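Local coordinates for protein laccase (Uncultured bacterium, PDB 4F7K) that probably oxidises phenolic substrates and reduces oxygen to water, as a laccase of the multicopper oxidase family, at residues A96-Y101 with A230-I235. Residues are numbered along the deposited sequence; the frame is centred on the assembly and turned at random.
Sequences AGTFWY and AQRADI
Arg232 reaches from the second cupredoxin-like domain to Thr98 and Trp100 of the first, across the interface between two beta-sandwich domains of the multicopper oxidase fold. Strands 97-101 and 232-235 run roughly antiparallel, at 146°. They belong to different sheets, and side chains bridge them. The Arg232 chain bends at chi2 and again at chi3, which turns its guanidinium back so that one edge meets the carbonyl oxygen of Ala230. Arg232 NE donates to Thr98 O at 3.0 Å, nearly straight at 164°. The oxygen lies close to the guanidinium plane, but NE sits above the carbonyl plane. On the other side of the group, Arg232 NH1 bonds to Ala230 O at 2.9 Å, so two backbone oxygens fix its rotation. Arg232 NH2 passes obliquely by Phe99 CD1 and forms a salt bridge with Asp374, which links the contact to the third cupredoxin-like domain. The Trp100 indole crosses Arg232, with Trp100 CD1 3.8 Å from Arg232 CD. Trp100 CZ2, at the ring edge, meets Ala230 CB at 3.6 Å, while the indole stacks on His62. Further along, Thr98 OG1 donates to the syn lone pair of Asp234 OD1 at 2.7 Å. Arg185 pairs with Asp234 OD2, which probably offsets the buried charge. Ala230 O takes a second bond, from Trp100 NE1 at 3.3 Å, with the oxygen tilted 28° out of the indole plane.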
ATOM      1  N   ALA A  96      -6.250  -7.259  11.084  1.00 45.15           N
ATOM      2  CA  ALA A  96      -6.455  -8.087   9.918  1.00 44.80           C
ATOM      3  C   ALA A  96      -6.526  -7.191   8.689  1.00 43.06           C
ATOM      4  O   ALA A  96      -7.251  -6.202   8.684  1.00 44.31           O
ATOM      5  CB  ALA A  96      -7.720  -8.907  10.050  1.00 45.39           C
ATOM      6  N   GLY A  97      -5.799  -7.551   7.644  1.00 41.00           N
ATOM      7  CA  GLY A  97      -6.002  -6.868   6.378  1.00 39.97           C
ATOM      8  C   GLY A  97      -4.831  -6.948   5.409  1.00 37.37           C
ATOM      9  O   GLY A  97      -3.899  -7.709   5.628  1.00 34.84           O
ATOM     10  N   THR A  98      -4.949  -6.164   4.332  1.00 36.58           N
ATOM     11  CA  THR A  98      -3.955  -6.041   3.274  1.00 35.54           C
ATOM     12  C   THR A  98      -3.000  -4.898   3.604  1.00 34.69           C
ATOM     13  O   THR A  98      -3.379  -3.707   3.675  1.00 34.43           O
ATOM     14  CB  THR A  98      -4.632  -5.738   1.943  1.00 35.71           C
ATOM     15  OG1 THR A  98      -5.648  -6.706   1.708  1.00 37.05           O
ATOM     16  CG2 THR A  98      -3.631  -5.773   0.799  1.00 33.96           C
ATOM     17  N   PHE A  99      -1.762  -5.281   3.854  1.00 33.50           N
ATOM     18  CA  PHE A  99      -0.714  -4.307   4.134  1.00 32.76           C
ATOM     19  C   PHE A  99       0.374  -4.521   3.086  1.00 30.82           C
ATOM     20  O   PHE A  99       0.163  -5.301   2.147  1.00 29.81           O
ATOM     21  CB  PHE A  99      -0.241  -4.460   5.594  1.00 33.25           C
ATOM     22  CG  PHE A  99      -1.334  -4.153   6.594  1.00 36.17           C
ATOM     23  CD1 PHE A  99      -1.702  -2.838   6.868  1.00 35.26           C
ATOM     24  CD2 PHE A  99      -2.019  -5.183   7.237  1.00 38.26           C
ATOM     25  CE1 PHE A  99      -2.721  -2.541   7.760  1.00 36.85           C
ATOM     26  CE2 PHE A  99      -3.036  -4.904   8.139  1.00 38.70           C
ATOM     27  CZ  PHE A  99      -3.402  -3.568   8.406  1.00 39.95           C
ATOM     28  N   TRP A 100       1.513  -3.829   3.220  1.00 29.77           N
ATOM     29  CA  TRP A 100       2.663  -4.133   2.386  1.00 27.50           C
ATOM     30  C   TRP A 100       3.955  -3.728   3.028  1.00 27.44           C
ATOM     31  O   TRP A 100       3.966  -3.118   4.081  1.00 28.24           O
ATOM     32  CB  TRP A 100       2.495  -3.571   0.955  1.00 25.85           C
ATOM     33  CG  TRP A 100       2.479  -2.049   0.726  1.00 24.35           C
ATOM     34  CD1 TRP A 100       1.599  -1.122   1.230  1.00 25.71           C
ATOM     35  CD2 TRP A 100       3.292  -1.348  -0.213  1.00 25.24           C
ATOM     36  NE1 TRP A 100       1.852   0.130   0.694  1.00 26.15           N
ATOM     37  CE2 TRP A 100       2.902   0.013  -0.186  1.00 25.00           C
ATOM     38  CE3 TRP A 100       4.336  -1.740  -1.061  1.00 20.32           C
ATOM     39  CZ2 TRP A 100       3.521   0.980  -0.978  1.00 26.81           C
ATOM     40  CZ3 TRP A 100       4.951  -0.782  -1.847  1.00 22.42           C
ATOM     41  CH2 TRP A 100       4.558   0.576  -1.796  1.00 22.90           C
ATOM     42  N   TYR A 101       5.065  -4.094   2.399  1.00 26.76           N
ATOM     43  CA  TYR A 101       6.373  -3.775   2.943  1.00 26.35           C
ATOM     44  C   TYR A 101       7.284  -3.226   1.837  1.00 26.10           C
ATOM     45  O   TYR A 101       7.163  -3.598   0.665  1.00 25.04           O
ATOM     46  CB  TYR A 101       6.934  -5.037   3.607  1.00 26.36           C
ATOM     47  CG  TYR A 101       7.189  -6.191   2.652  1.00 27.82           C
ATOM     48  CD1 TYR A 101       8.422  -6.298   1.966  1.00 26.46           C
ATOM     49  CD2 TYR A 101       6.237  -7.206   2.454  1.00 28.63           C
ATOM     50  CE1 TYR A 101       8.686  -7.371   1.088  1.00 22.45           C
ATOM     51  CE2 TYR A 101       6.502  -8.292   1.583  1.00 26.27           C
ATOM     52  CZ  TYR A 101       7.744  -8.345   0.904  1.00 26.11           C
ATOM     53  OH  TYR A 101       8.064  -9.393   0.066  1.00 27.38           O
ATOM     54  N   ALA A 230       0.564   3.945  -2.407  1.00 29.37           N
ATOM     55  CA  ALA A 230       0.656   3.181  -1.134  1.00 29.82           C
ATOM     56  C   ALA A 230      -0.695   2.825  -0.511  1.00 30.77           C
ATOM     57  O   ALA A 230      -0.749   2.106   0.464  1.00 32.67           O
ATOM     58  CB  ALA A 230       1.555   3.893  -0.098  1.00 30.96           C
ATOM     59  N   GLN A 231      -1.773   3.346  -1.077  1.00 31.50           N
ATOM     60  CA  GLN A 231      -3.158   3.061  -0.636  1.00 31.65           C
ATOM     61  C   GLN A 231      -3.631   1.692  -1.120  1.00 31.06           C
ATOM     62  O   GLN A 231      -3.198   1.181  -2.174  1.00 28.87           O
ATOM     63  CB  GLN A 231      -4.122   4.155  -1.132  1.00 31.70           C
ATOM     64  CG  GLN A 231      -3.961   5.503  -0.386  1.00 32.80           C
ATOM     65  CD  GLN A 231      -5.069   6.509  -0.706  1.00 34.82           C
ATOM     66  OE1 GLN A 231      -5.662   6.452  -1.773  1.00 33.46           O
ATOM     67  NE2 GLN A 231      -5.350   7.430   0.230  1.00 35.56           N
ATOM     68  N   ARG A 232      -4.508   1.096  -0.324  1.00 32.20           N
ATOM     69  CA  ARG A 232      -5.081  -0.210  -0.613  1.00 32.30           C
ATOM     70  C   ARG A 232      -6.595  -0.125  -0.586  1.00 34.46           C
ATOM     71  O   ARG A 232      -7.182   0.698   0.170  1.00 36.00           O
ATOM     72  CB  ARG A 232      -4.638  -1.217   0.453  1.00 33.08           C
ATOM     73  CG  ARG A 232      -3.291  -1.810   0.221  1.00 31.43           C
ATOM     74  CD  ARG A 232      -2.190  -1.082   0.974  1.00 31.91           C
ATOM     75  NE  ARG A 232      -2.360  -1.230   2.406  1.00 35.61           N
ATOM     76  CZ  ARG A 232      -2.267  -0.239   3.282  1.00 35.67           C
ATOM     77  NH1 ARG A 232      -1.941   0.977   2.874  1.00 33.29           N
ATOM     78  NH2 ARG A 232      -2.474  -0.477   4.580  1.00 36.98           N
ATOM     79  N   ALA A 233      -7.243  -0.977  -1.379  1.00 33.50           N
ATOM     80  CA  ALA A 233      -8.661  -1.196  -1.201  1.00 35.79           C
ATOM     81  C   ALA A 233      -8.928  -2.681  -1.363  1.00 36.33           C
ATOM     82  O   ALA A 233      -8.409  -3.288  -2.285  1.00 35.22           O
ATOM     83  CB  ALA A 233      -9.497  -0.388  -2.164  1.00 34.74           C
ATOM     84  N   ASP A 234      -9.712  -3.257  -0.450  1.00 37.52           N
ATOM     85  CA  ASP A 234     -10.178  -4.643  -0.596  1.00 39.17           C
ATOM     86  C   ASP A 234     -11.556  -4.680  -1.279  1.00 40.19           C
ATOM     87  O   ASP A 234     -12.455  -3.947  -0.920  1.00 42.05           O
ATOM     88  CB  ASP A 234     -10.275  -5.349   0.778  1.00 40.21           C
ATOM     89  CG  ASP A 234      -8.979  -6.034   1.195  1.00 41.32           C
ATOM     90  OD1 ASP A 234      -7.885  -5.695   0.665  1.00 42.31           O
ATOM     91  OD2 ASP A 234      -9.044  -6.942   2.055  1.00 42.53           O
ATOM     92  N   ILE A 235     -11.717  -5.560  -2.251  1.00 40.06           N
ATOM     93  CA  ILE A 235     -12.971  -5.708  -2.951  1.00 41.32           C
ATOM     94  C   ILE A 235     -13.430  -7.159  -2.885  1.00 42.89           C
ATOM     95  O   ILE A 235     -12.669  -8.086  -3.163  1.00 40.51           O
ATOM     96  CB  ILE A 235     -12.869  -5.227  -4.408  1.00 41.20           C
ATOM     97  CG1 ILE A 235     -12.924  -3.689  -4.435  1.00 41.27           C
ATOM     98  CG2 ILE A 235     -13.982  -5.823  -5.280  1.00 42.70           C
ATOM     99  CD1 ILE A 235     -12.203  -3.056  -5.532  1.00 41.63           C
TER